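Local coordinates for p800 reaction center core protein (Heliobacterium modesticaldum, PDB 5V8K), which forms the homodimeric core of a photosynthetic reaction center, holding bacteriochlorophyll g pigments and binding a [4Fe-4S] cluster, at residues A565-M568 and Y569-A572; R571-S574 and L575-K579; G582-L585 and F586-T590. All blocks are in the same frame, centred on the assembly; numbering follows the deposited sequence.

How the contacts relate
The three contacts follow one another along the last part of the chain, from the periphery inward. Contact 1 is the turn after helix 563-566, set against a bacteriochlorophyll g. It shares Arg571 and Ala572 with contact 2, whose centre is about 13 Å away and where the final helix, 575-599, is capped beside a lipid phosphate and close to the [4Fe-4S] cluster. Contact 3 lies on the same helix, about 15 Å from contact 2 between centres, and its lysine reaches the magnesium-bound water of another bacteriochlorophyll g. Contacts 1 and 3 do not touch: their centres are about 23 Å apart and their nearest atoms about 12 Å.

Contact 1 (A565-M568 and Y569-A572); sequences AGKM and YNRA. With GBF (Bacteriochlorophyll g), chain B.
After helix 563-566 the chain passes through a 3-10 turn at Lys567 and Met568, in which Gly566 and Lys567 hold Tyr569 and Asn570 through their backbones beside a bacteriochlorophyll g. Tyr569 N donates to Gly566 O at 2.8 Å, and the next bond, Asn570 N to Lys567 O, measures 3.0 Å; both are i+3 to i bonds. Beyond them the chain opens into a loop, and a water donates to both Met568 O and Arg571 O, tying the end of the turn to the residue three places on.

On the pigment side, Met568 and Tyr569 pack on each other. With its CG anti to the backbone N (chi1 178°), Met568 lays that carbon over one face of the Tyr569 ring, 4.3 Å from the centroid and displaced toward the rim, a CH-pi contact. The same CG is 3.9 Å from CBC of the bacteriochlorophyll. The macrocycle meets the tyrosine at the ring's edge, near its plane, where CE2 comes 3.9 Å from CHD. One turn back, Ala565 CB presses on the tetrapyrrole, 3.6 Å from C4B.

Elsewhere on the turn, the side chains of Lys567 and Asn570 run side by side, with Lys567 CG 3.8 Å from Asn570 OD1. That oxygen accepts a hydrogen bond from Lys554 NZ of helix 543-560, which fastens the loop to the preceding long helix. A bound peptide also packs aromatic side chains on Lys567 and Met568. The whole is a 3-10 turn following a helix, tightened by its i+3 to i bonds, its apolar side lining one of the bacteriochlorophyll g pockets of this reaction center.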
loop_
_atom_site.group_PDB
_atom_site.type_symbol
_atom_site.label_atom_id
_atom_site.label_comp_id
_atom_site.label_asym_id
_atom_site.label_seq_id
_atom_site.Cartn_x
_atom_site.Cartn_y
_atom_site.Cartn_z
ATOM N N ALA A 565 26.503 -16.198 2.835
ATOM C CA ALA A 565 25.136 -15.758 2.585
ATOM C C ALA A 565 24.509 -15.122 3.826
ATOM O O ALA A 565 23.841 -14.095 3.727
ATOM C CB ALA A 565 24.301 -16.947 2.104
ATOM N N GLY A 566 24.746 -15.690 5.011
ATOM C CA GLY A 566 24.237 -15.086 6.233
ATOM C C GLY A 566 24.684 -13.653 6.453
ATOM O O GLY A 566 24.019 -12.920 7.180
ATOM N N LYS A 567 25.806 -13.243 5.849
ATOM C CA LYS A 567 26.248 -11.851 5.950
ATOM C C LYS A 567 25.210 -10.861 5.446
ATOM O O LYS A 567 25.271 -9.681 5.799
ATOM C CB LYS A 567 27.551 -11.665 5.175
ATOM C CG LYS A 567 28.739 -12.097 5.951
ATOM C CD LYS A 567 29.913 -12.352 5.063
ATOM C CE LYS A 567 31.169 -12.568 5.916
ATOM N NZ LYS A 567 32.143 -13.506 5.270
ATOM N N MET A 568 24.279 -11.318 4.614
ATOM C CA MET A 568 23.140 -10.505 4.209
ATOM C C MET A 568 22.367 -10.011 5.429
ATOM O O MET A 568 21.695 -8.973 5.370
ATOM C CB MET A 568 22.233 -11.349 3.305
ATOM C CG MET A 568 20.940 -10.698 2.790
ATOM S SD MET A 568 21.206 -9.266 1.711
ATOM C CE MET A 568 22.512 -9.793 0.636
ATOM N N TYR A 569 22.447 -10.757 6.537
ATOM C CA TYR A 569 21.801 -10.411 7.793
ATOM C C TYR A 569 22.803 -10.138 8.904
ATOM O O TYR A 569 22.509 -10.359 10.082
ATOM C CB TYR A 569 20.818 -11.509 8.203
ATOM C CG TYR A 569 19.687 -11.546 7.234
ATOM C CD1 TYR A 569 18.745 -10.553 7.243
ATOM C CD2 TYR A 569 19.586 -12.528 6.277
ATOM C CE1 TYR A 569 17.725 -10.534 6.321
ATOM C CE2 TYR A 569 18.549 -12.523 5.350
ATOM C CZ TYR A 569 17.635 -11.529 5.379
ATOM O OH TYR A 569 16.570 -11.505 4.490
ATOM N N ASN A 570 23.979 -9.603 8.537
ATOM C CA ASN A 570 24.944 -9.102 9.521
ATOM C C ASN A 570 24.296 -8.070 10.426
ATOM O O ASN A 570 24.596 -7.999 11.618
ATOM C CB ASN A 570 26.139 -8.457 8.817
ATOM C CG ASN A 570 27.401 -9.258 8.922
ATOM O OD1 ASN A 570 27.416 -10.466 9.165
ATOM N ND2 ASN A 570 28.490 -8.573 8.698
ATOM N N ARG A 571 23.400 -7.262 9.869
ATOM C CA ARG A 571 22.543 -6.376 10.657
ATOM C C ARG A 571 21.410 -5.941 9.755
ATOM O O ARG A 571 21.467 -6.107 8.527
ATOM C CB ARG A 571 23.313 -5.163 11.197
ATOM C CG ARG A 571 23.986 -4.348 10.104
ATOM C CD ARG A 571 24.476 -3.017 10.628
ATOM N NE ARG A 571 25.100 -2.202 9.573
ATOM C CZ ARG A 571 24.440 -1.415 8.723
ATOM N NH1 ARG A 571 23.095 -1.305 8.755
ATOM N NH2 ARG A 571 25.125 -0.710 7.837
ATOM N N ALA A 572 20.360 -5.410 10.368
ATOM C CA ALA A 572 19.330 -4.801 9.546
ATOM C C ALA A 572 19.836 -3.456 9.044
ATOM O O ALA A 572 20.697 -2.813 9.655
ATOM C CB ALA A 572 18.027 -4.643 10.336
HETATM MG MG GBF B . 19.490 -18.286 2.703
HETATM C CHA GBF B . 16.966 -19.522 4.847
HETATM C CHB GBF B . 20.746 -21.296 2.489
HETATM C CHC GBF B . 21.272 -17.052 0.025
HETATM C CHD GBF B . 17.606 -15.246 2.684
HETATM N NA GBF B . 19.010 -20.010 3.513
HETATM C C1A GBF B . 18.030 -20.455 4.316
HETATM C C2A GBF B . 17.942 -21.934 4.537
HETATM C C3A GBF B . 19.400 -22.308 4.192
HETATM C C4A GBF B . 19.741 -21.121 3.349
HETATM C CMA GBF B . 20.426 -22.373 5.314
HETATM C CAA GBF B . 16.900 -22.333 3.518
HETATM C CBA GBF B . 17.014 -23.679 2.900
HETATM C CGA GBF B . 15.866 -23.769 1.951
HETATM O O1A GBF B . 14.803 -24.180 2.365
HETATM O O2A GBF B . 16.066 -23.566 0.526
HETATM N NB GBF B . 20.750 -19.131 1.365
HETATM C C1B GBF B . 21.290 -20.340 1.518
HETATM C C2B GBF B . 22.292 -20.527 0.567
HETATM C C3B GBF B . 22.383 -19.329 -0.109
HETATM C C4B GBF B . 21.459 -18.456 0.474
HETATM C CMB GBF B . 23.081 -21.773 0.288
HETATM C CAB GBF B . 23.295 -18.999 -1.213
HETATM C CBB GBF B . 24.278 -19.694 -1.779
HETATM N NC GBF B . 19.444 -16.548 1.619
HETATM C C1C GBF B . 20.226 -16.198 0.610
HETATM C C2C GBF B . 20.249 -14.862 -0.030
HETATM C C3C GBF B . 19.115 -14.465 0.816
HETATM C C4C GBF B . 18.700 -15.417 1.741
HETATM C CMC GBF B . 21.517 -14.108 0.390
HETATM C CAC GBF B . 18.470 -13.124 0.775
HETATM C CBC GBF B . 18.844 -12.019 -0.197
HETATM N ND GBF B . 17.741 -17.529 3.391
HETATM C C1D GBF B . 17.163 -16.367 3.502
HETATM C C2D GBF B . 15.948 -16.135 4.530
HETATM C C3D GBF B . 16.033 -17.449 4.945
HETATM C C4D GBF B . 17.011 -18.241 4.340
HETATM C CMD GBF B . 15.081 -14.997 4.876
HETATM C CAD GBF B . 15.177 -18.310 5.774
HETATM O OBD GBF B . 14.368 -18.064 6.748
HETATM C CBD GBF B . 15.832 -19.643 5.781
HETATM C CGD GBF B . 16.457 -19.901 7.101
HETATM O O1D GBF B . 17.461 -19.298 7.451
HETATM O O2D GBF B . 15.934 -20.837 8.020
HETATM C CED GBF B . 16.335 -20.548 9.355
HETATM C C1 GBF B . 15.109 -24.078 -0.399
HETATM C C2 GBF B . 15.446 -23.793 -1.845
HETATM C C3 GBF B . 16.127 -24.658 -2.607
HETATM C C4 GBF B . 16.412 -24.315 -4.045
HETATM C C5 GBF B . 16.629 -25.961 -2.024
HETATM O O HOH W 1 19.803 -7.306 6.674
#

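Contact 2 (R571-S574 and L575-K579); sequences RALS and LKEGK. With DGG (1-[glycerolylphosphonyl]-2-[8-(2-hexyl-cyclopropyl)-octanal-1-yl]-3-[hexadecanal-1-yl]-glycerol), chain C.
This is an N-terminal helix cap strengthened by a salt bridge: Ser574 and Glu577 lock the start of helix 575-599, and Arg571, still in the loop, holds the glutamate from the opposite direction. Ser574 OG accepts from Glu577 N at 3.3 Å, while Ser574 N returns a nearly straight bond to Glu577 OE1, 2.9 Å long. The two reciprocal bonds make a capping box. Just past it, Gly578 N finds Ser574 O at 2.8 Å, the first regular bond of the helix.

Arg571 meets the carboxylate end-on, with NH1 on OE1 at 2.8 Å and NH2 on the syn lone pair of Glu577 OE2 at 2.9 Å. The guanidinium and carboxylate planes are only 26° apart. OE1 thus takes two donors, Arg571 NH1 and Ser574 N, both from the same face of its plane, so the buried carboxylate is held against turning and is likely to stay ionised.

Ser574 also bonds to the lipid. Its chi1 of 66° puts OG between the backbone N and the carbonyl carbon, where it can accept from Glu577 N and donate to the phosphate ester oxygen OP4 of the lipid, 3.0 Å away. Lys576 flanks the same headgroup, its CB 3.5 Å from OP2, while its amino group pairs with Glu421. Leu575, facing elsewhere, touches the iron-sulfur cluster and Cys424.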
loop_
_atom_site.group_PDB
_atom_site.type_symbol
_atom_site.label_atom_id
_atom_site.label_comp_id
_atom_site.label_asym_id
_atom_site.label_seq_id
_atom_site.Cartn_x
_atom_site.Cartn_y
_atom_site.Cartn_z
ATOM N N ARG A 571 23.400 -7.262 9.869
ATOM C CA ARG A 571 22.543 -6.376 10.657
ATOM C C ARG A 571 21.410 -5.941 9.755
ATOM O O ARG A 571 21.467 -6.107 8.527
ATOM C CB ARG A 571 23.313 -5.163 11.197
ATOM C CG ARG A 571 23.986 -4.348 10.104
ATOM C CD ARG A 571 24.476 -3.017 10.628
ATOM N NE ARG A 571 25.100 -2.202 9.573
ATOM C CZ ARG A 571 24.440 -1.415 8.723
ATOM N NH1 ARG A 571 23.095 -1.305 8.755
ATOM N NH2 ARG A 571 25.125 -0.710 7.837
ATOM N N ALA A 572 20.360 -5.410 10.368
ATOM C CA ALA A 572 19.330 -4.801 9.546
ATOM C C ALA A 572 19.836 -3.456 9.044
ATOM O O ALA A 572 20.697 -2.813 9.655
ATOM C CB ALA A 572 18.027 -4.643 10.336
ATOM N N LEU A 573 19.328 -3.050 7.898
ATOM C CA LEU A 573 19.494 -1.672 7.480
ATOM C C LEU A 573 19.132 -0.745 8.643
ATOM O O LEU A 573 18.187 -1.007 9.393
ATOM C CB LEU A 573 18.604 -1.389 6.281
ATOM C CG LEU A 573 18.848 -2.213 5.021
ATOM C CD1 LEU A 573 17.678 -1.973 4.165
ATOM C CD2 LEU A 573 20.048 -1.747 4.360
ATOM N N SER A 574 19.912 0.312 8.815
ATOM C CA SER A 574 19.714 1.272 9.886
ATOM C C SER A 574 18.528 2.175 9.578
ATOM O O SER A 574 17.971 2.153 8.483
ATOM C CB SER A 574 20.971 2.111 10.087
ATOM O OG SER A 574 21.237 2.931 8.956
ATOM N N LEU A 575 18.124 2.969 10.578
ATOM C CA LEU A 575 17.037 3.924 10.373
ATOM C C LEU A 575 17.322 4.776 9.152
ATOM O O LEU A 575 16.482 4.896 8.262
ATOM C CB LEU A 575 16.837 4.819 11.608
ATOM C CG LEU A 575 16.365 4.126 12.893
ATOM C CD1 LEU A 575 16.326 5.107 13.983
ATOM C CD2 LEU A 575 14.956 3.475 12.742
ATOM N N LYS A 576 18.517 5.367 9.097
ATOM C CA LYS A 576 18.875 6.287 8.020
ATOM C C LYS A 576 18.920 5.593 6.662
ATOM O O LYS A 576 18.415 6.134 5.669
ATOM C CB LYS A 576 20.228 6.932 8.317
ATOM C CG LYS A 576 20.216 7.773 9.528
ATOM C CD LYS A 576 21.615 8.137 10.009
ATOM C CE LYS A 576 22.159 9.297 9.257
ATOM N NZ LYS A 576 23.274 9.892 9.994
ATOM N N GLU A 577 19.533 4.402 6.598
ATOM C CA GLU A 577 19.642 3.676 5.333
ATOM C C GLU A 577 18.277 3.234 4.854
ATOM O O GLU A 577 17.942 3.382 3.673
ATOM C CB GLU A 577 20.548 2.441 5.460
ATOM C CG GLU A 577 21.948 2.693 5.886
ATOM C CD GLU A 577 22.690 1.428 6.343
ATOM O OE1 GLU A 577 22.055 0.465 6.834
ATOM O OE2 GLU A 577 23.939 1.416 6.241
ATOM N N GLY A 578 17.489 2.657 5.758
ATOM C CA GLY A 578 16.189 2.130 5.382
ATOM C C GLY A 578 15.214 3.205 4.952
ATOM O O GLY A 578 14.374 2.975 4.085
ATOM N N LYS A 579 15.353 4.410 5.495
ATOM C CA LYS A 579 14.475 5.501 5.083
ATOM C C LYS A 579 14.853 6.014 3.701
ATOM O O LYS A 579 13.976 6.278 2.874
ATOM C CB LYS A 579 14.498 6.629 6.124
ATOM C CG LYS A 579 13.263 6.691 6.955
ATOM C CD LYS A 579 13.496 7.167 8.375
ATOM C CE LYS A 579 14.235 8.487 8.482
ATOM N NZ LYS A 579 13.875 9.136 9.837
HETATM C C11 DGG C . 18.127 0.140 -4.731
HETATM C C10 DGG C . 19.438 0.518 -4.083
HETATM C C9 DGG C . 19.677 2.004 -4.282
HETATM C C8 DGG C . 18.508 2.859 -3.822
HETATM C C7 DGG C . 18.552 4.286 -4.353
HETATM C C6 DGG C . 19.528 5.217 -3.660
HETATM C C5 DGG C . 19.778 4.800 -2.238
HETATM C C4 DGG C . 20.828 5.662 -1.572
HETATM C C3 DGG C . 21.032 5.210 -0.139
HETATM C C2 DGG C . 22.015 6.098 0.589
HETATM C C1 DGG C . 22.227 5.572 1.976
HETATM O O1 DGG C . 22.074 4.422 2.222
HETATM O O17 DGG C . 22.599 6.426 3.042
HETATM C C17 DGG C . 23.054 5.925 4.278
HETATM C C19 DGG C . 23.630 7.078 5.101
HETATM O O19 DGG C . 22.581 7.977 5.457
HETATM C C21 DGG C . 22.638 9.342 5.012
HETATM O O21 DGG C . 23.713 9.856 5.114
HETATM C C22 DGG C . 21.409 9.978 4.410
HETATM C C23 DGG C . 20.980 9.353 3.067
HETATM C C24 DGG C . 20.889 10.289 1.854
HETATM C C25 DGG C . 21.521 9.790 0.544
HETATM C C26 DGG C . 20.847 10.307 -0.719
HETATM C C27 DGG C . 19.564 9.552 -1.004
HETATM C C28 DGG C . 18.819 10.088 -2.215
HETATM C C29 DGG C . 17.761 9.116 -2.703
HETATM C C30 DGG C . 16.526 8.903 -1.842
HETATM C C31 DGG C . 15.263 9.121 -2.640
HETATM C C32 DGG C . 15.483 10.084 -3.778
HETATM C C33 DGG C . 14.230 10.305 -4.581
HETATM C C18 DGG C . 24.336 6.596 6.349
HETATM P P DGG C . 24.324 5.464 8.549
HETATM O OP1 DGG C . 25.178 6.578 9.016
HETATM O OP2 DGG C . 23.503 6.036 7.337
HETATM O OP3 DGG C . 24.955 4.260 7.974
HETATM O OP4 DGG C . 23.390 4.942 9.712
HETATM C C40 DGG C . 23.672 3.706 10.373
HETATM C C41 DGG C . 23.779 3.840 11.904
HETATM O O42 DGG C . 24.110 5.172 12.292
HETATM C C43 DGG C . 24.754 2.850 12.572
HETATM O O44 DGG C . 24.464 1.526 12.132
#

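Contact 3 (G582-L585 and F586-T590); sequences GCFL and FFKMT. With GBF (Bacteriochlorophyll g), chain D.
Lys588 and Phe584 sit one turn apart on the final helix, 575-599, most of which is predicted to span the membrane, and between them they lead from the helix to a bacteriochlorophyll g. Lys588 N bonds to Phe584 O in the ordinary i+4 to i pattern, and CB stays close to that same oxygen while touching CBB of the pigment at 3.6 Å. CG comes next, over one face of the Phe584 ring, 4.1 Å from its centroid and displaced toward the rim: a CH-pi contact. The phenylalanine can offer that face because its ring carbon CG is anti to the backbone N (chi1 175°). The lysine bends at chi2 (-59°) and then runs straight out over the face of ring B of the macrocycle. CD lies 3.6 Å from C2B, CE is 3.9 Å from C4B, and NZ ends above C1B and NB. There the ammonium donates to a water 2.7 Å from NZ, and this water is bound to the pigment's magnesium at 2.5 Å. Lys588 is thus a second-shell residue, and probably fixes the place of this axial water. A leucine here would probably leave that water without the lysine's hydrogen bond and freer to shift on the magnesium, and the face of ring B less covered.

Leu585 and Met589 pack on the tail and vinyl side of the same pigment, and Phe587 faces helices 258-291 and 437-447. Phe586 CB lies against Gly582 O, and Phe586 O takes two donors from opposite faces of its plane: Thr590 N, and Thr590 OG1 at 3.0 Å.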
loop_
_atom_site.group_PDB
_atom_site.type_symbol
_atom_site.label_atom_id
_atom_site.label_comp_id
_atom_site.label_asym_id
_atom_site.label_seq_id
_atom_site.Cartn_x
_atom_site.Cartn_y
_atom_site.Cartn_z
ATOM N N GLY A 582 14.070 3.032 1.273
ATOM C CA GLY A 582 12.635 2.824 1.253
ATOM C C GLY A 582 11.924 3.918 0.501
ATOM O O GLY A 582 11.011 3.653 -0.282
ATOM N N CYS A 583 12.337 5.161 0.707
ATOM C CA CYS A 583 11.713 6.253 -0.017
ATOM C C CYS A 583 12.015 6.146 -1.504
ATOM O O CYS A 583 11.111 6.254 -2.331
ATOM C CB CYS A 583 12.170 7.595 0.555
ATOM S SG CYS A 583 11.610 9.050 -0.384
ATOM N N PHE A 584 13.285 5.935 -1.855
ATOM C CA PHE A 584 13.678 5.797 -3.253
ATOM C C PHE A 584 12.842 4.731 -3.957
ATOM O O PHE A 584 12.276 4.979 -5.025
ATOM C CB PHE A 584 15.175 5.456 -3.378
ATOM C CG PHE A 584 15.576 5.184 -4.777
ATOM C CD1 PHE A 584 15.814 6.237 -5.642
ATOM C CD2 PHE A 584 15.628 3.899 -5.261
ATOM C CE1 PHE A 584 16.152 6.022 -6.946
ATOM C CE2 PHE A 584 15.968 3.677 -6.594
ATOM C CZ PHE A 584 16.230 4.759 -7.428
ATOM N N LEU A 585 12.756 3.536 -3.375
ATOM C CA LEU A 585 12.034 2.443 -4.005
ATOM C C LEU A 585 10.512 2.600 -3.961
ATOM O O LEU A 585 9.826 2.112 -4.866
ATOM C CB LEU A 585 12.434 1.122 -3.360
ATOM C CG LEU A 585 13.834 0.615 -3.660
ATOM C CD1 LEU A 585 14.067 -0.656 -2.861
ATOM C CD2 LEU A 585 14.049 0.342 -5.167
ATOM N N PHE A 586 9.967 3.200 -2.897
ATOM C CA PHE A 586 8.534 3.431 -2.814
ATOM C C PHE A 586 8.098 4.340 -3.956
ATOM O O PHE A 586 7.201 4.003 -4.740
ATOM C CB PHE A 586 8.214 4.045 -1.421
ATOM C CG PHE A 586 6.793 4.223 -1.137
ATOM C CD1 PHE A 586 6.072 5.221 -1.722
ATOM C CD2 PHE A 586 6.178 3.406 -0.229
ATOM C CE1 PHE A 586 4.732 5.422 -1.409
ATOM C CE2 PHE A 586 4.841 3.586 0.121
ATOM C CZ PHE A 586 4.111 4.601 -0.495
ATOM N N PHE A 587 8.842 5.398 -4.067
ATOM C CA PHE A 587 8.638 6.414 -5.101
ATOM C C PHE A 587 8.816 5.828 -6.548
ATOM O O PHE A 587 7.982 5.942 -7.391
ATOM C CB PHE A 587 9.540 7.655 -4.960
ATOM C CG PHE A 587 9.272 8.746 -5.978
ATOM C CD1 PHE A 587 8.172 9.571 -5.864
ATOM C CD2 PHE A 587 10.135 8.987 -7.037
ATOM C CE1 PHE A 587 7.953 10.562 -6.760
ATOM C CE2 PHE A 587 9.897 9.980 -7.928
ATOM C CZ PHE A 587 8.812 10.774 -7.782
ATOM N N LYS A 588 9.929 5.167 -6.802
ATOM C CA LYS A 588 10.217 4.658 -8.137
ATOM C C LYS A 588 9.320 3.490 -8.518
ATOM O O LYS A 588 8.978 3.338 -9.690
ATOM C CB LYS A 588 11.688 4.259 -8.258
ATOM C CG LYS A 588 12.609 5.466 -8.455
ATOM C CD LYS A 588 12.225 6.252 -9.739
ATOM C CE LYS A 588 13.139 7.419 -10.072
ATOM N NZ LYS A 588 12.694 7.966 -11.436
ATOM N N MET A 589 8.969 2.615 -7.577
ATOM C CA MET A 589 8.052 1.535 -7.943
ATOM C C MET A 589 6.657 2.067 -8.285
ATOM O O MET A 589 5.974 1.511 -9.157
ATOM C CB MET A 589 7.975 0.489 -6.836
ATOM C CG MET A 589 9.229 -0.356 -6.648
ATOM S SD MET A 589 9.779 -1.234 -8.114
ATOM C CE MET A 589 11.070 -0.144 -8.559
ATOM N N THR A 590 6.232 3.147 -7.640
ATOM C CA THR A 590 5.008 3.815 -8.066
ATOM C C THR A 590 5.154 4.324 -9.493
ATOM O O THR A 590 4.272 4.122 -10.336
ATOM C CB THR A 590 4.687 4.970 -7.132
ATOM O OG1 THR A 590 4.477 4.486 -5.785
ATOM C CG2 THR A 590 3.474 5.666 -7.611
HETATM MG MG GBF D . 15.138 7.016 -14.557
HETATM C CHA GBF D . 14.475 8.458 -17.706
HETATM C CHB GBF D . 12.038 5.861 -14.524
HETATM C CHC GBF D . 16.256 4.856 -12.051
HETATM C CHD GBF D . 18.571 8.037 -15.047
HETATM N NA GBF D . 13.537 7.321 -15.698
HETATM C C1A GBF D . 13.333 7.905 -16.895
HETATM C C2A GBF D . 11.922 8.000 -17.437
HETATM C C3A GBF D . 11.193 7.169 -16.370
HETATM C C4A GBF D . 12.337 6.763 -15.476
HETATM C CMA GBF D . 10.143 7.971 -15.574
HETATM C CAA GBF D . 11.659 7.529 -18.886
HETATM C CBA GBF D . 12.044 6.067 -19.211
HETATM C CGA GBF D . 13.547 5.854 -19.226
HETATM O O1A GBF D . 14.293 6.443 -19.998
HETATM O O2A GBF D . 14.175 5.107 -18.158
HETATM N NB GBF D . 14.266 5.527 -13.474
HETATM C C1B GBF D . 12.964 5.220 -13.534
HETATM C C2B GBF D . 12.721 4.187 -12.635
HETATM C C3B GBF D . 13.914 3.924 -11.957
HETATM C C4B GBF D . 14.840 4.822 -12.486
HETATM C CMB GBF D . 11.379 3.526 -12.466
HETATM C CAB GBF D . 14.186 2.915 -10.886
HETATM C CBB GBF D . 13.407 1.946 -10.450
HETATM N NC GBF D . 16.978 6.570 -13.762
HETATM C C1C GBF D . 17.240 5.718 -12.752
HETATM C C2C GBF D . 18.589 5.448 -12.179
HETATM C C3C GBF D . 19.137 6.428 -13.145
HETATM C C4C GBF D . 18.223 7.049 -14.000
HETATM C CMC GBF D . 18.653 5.838 -10.709
HETATM C CAC GBF D . 20.588 6.763 -13.213
HETATM C CBC GBF D . 21.591 6.117 -12.292
HETATM N ND GBF D . 16.278 8.035 -15.859
HETATM C C1D GBF D . 17.553 8.361 -16.058
HETATM C C2D GBF D . 18.052 9.023 -17.428
HETATM C C3D GBF D . 16.739 8.979 -17.895
HETATM C C4D GBF D . 15.733 8.420 -17.075
HETATM C CMD GBF D . 19.370 9.490 -17.968
HETATM C CAD GBF D . 16.061 9.454 -19.111
HETATM O OBD GBF D . 16.489 9.910 -20.226
HETATM C CBD GBF D . 14.579 9.249 -18.967
HETATM C CGD GBF D . 13.795 10.550 -18.933
HETATM O O1D GBF D . 12.652 10.581 -19.329
HETATM O O2D GBF D . 14.342 11.803 -18.430
HETATM C CED GBF D . 13.606 13.009 -18.646
HETATM C C1 GBF D . 15.597 4.930 -18.128
HETATM C C2 GBF D . 15.882 4.097 -16.903
HETATM C C3 GBF D . 17.119 3.948 -16.385
HETATM C C4 GBF D . 18.315 4.630 -17.028
HETATM C C5 GBF D . 17.332 3.095 -15.141
HETATM C C6 GBF D . 16.110 2.253 -14.702
HETATM C C7 GBF D . 16.552 1.331 -13.574
HETATM C C8 GBF D . 16.530 -0.019 -13.634
HETATM C C9 GBF D . 16.037 -0.755 -14.849
HETATM C C10 GBF D . 17.047 -0.825 -12.462
HETATM C C11 GBF D . 16.062 -0.864 -11.322
HETATM C C12 GBF D . 16.650 -1.651 -10.171
HETATM C C13 GBF D . 15.985 -1.750 -9.002
HETATM C C14 GBF D . 16.549 -2.527 -7.848
HETATM C C15 GBF D . 14.650 -1.076 -8.807
HETATM O O HOH W 2 14.713 8.911 -12.942
#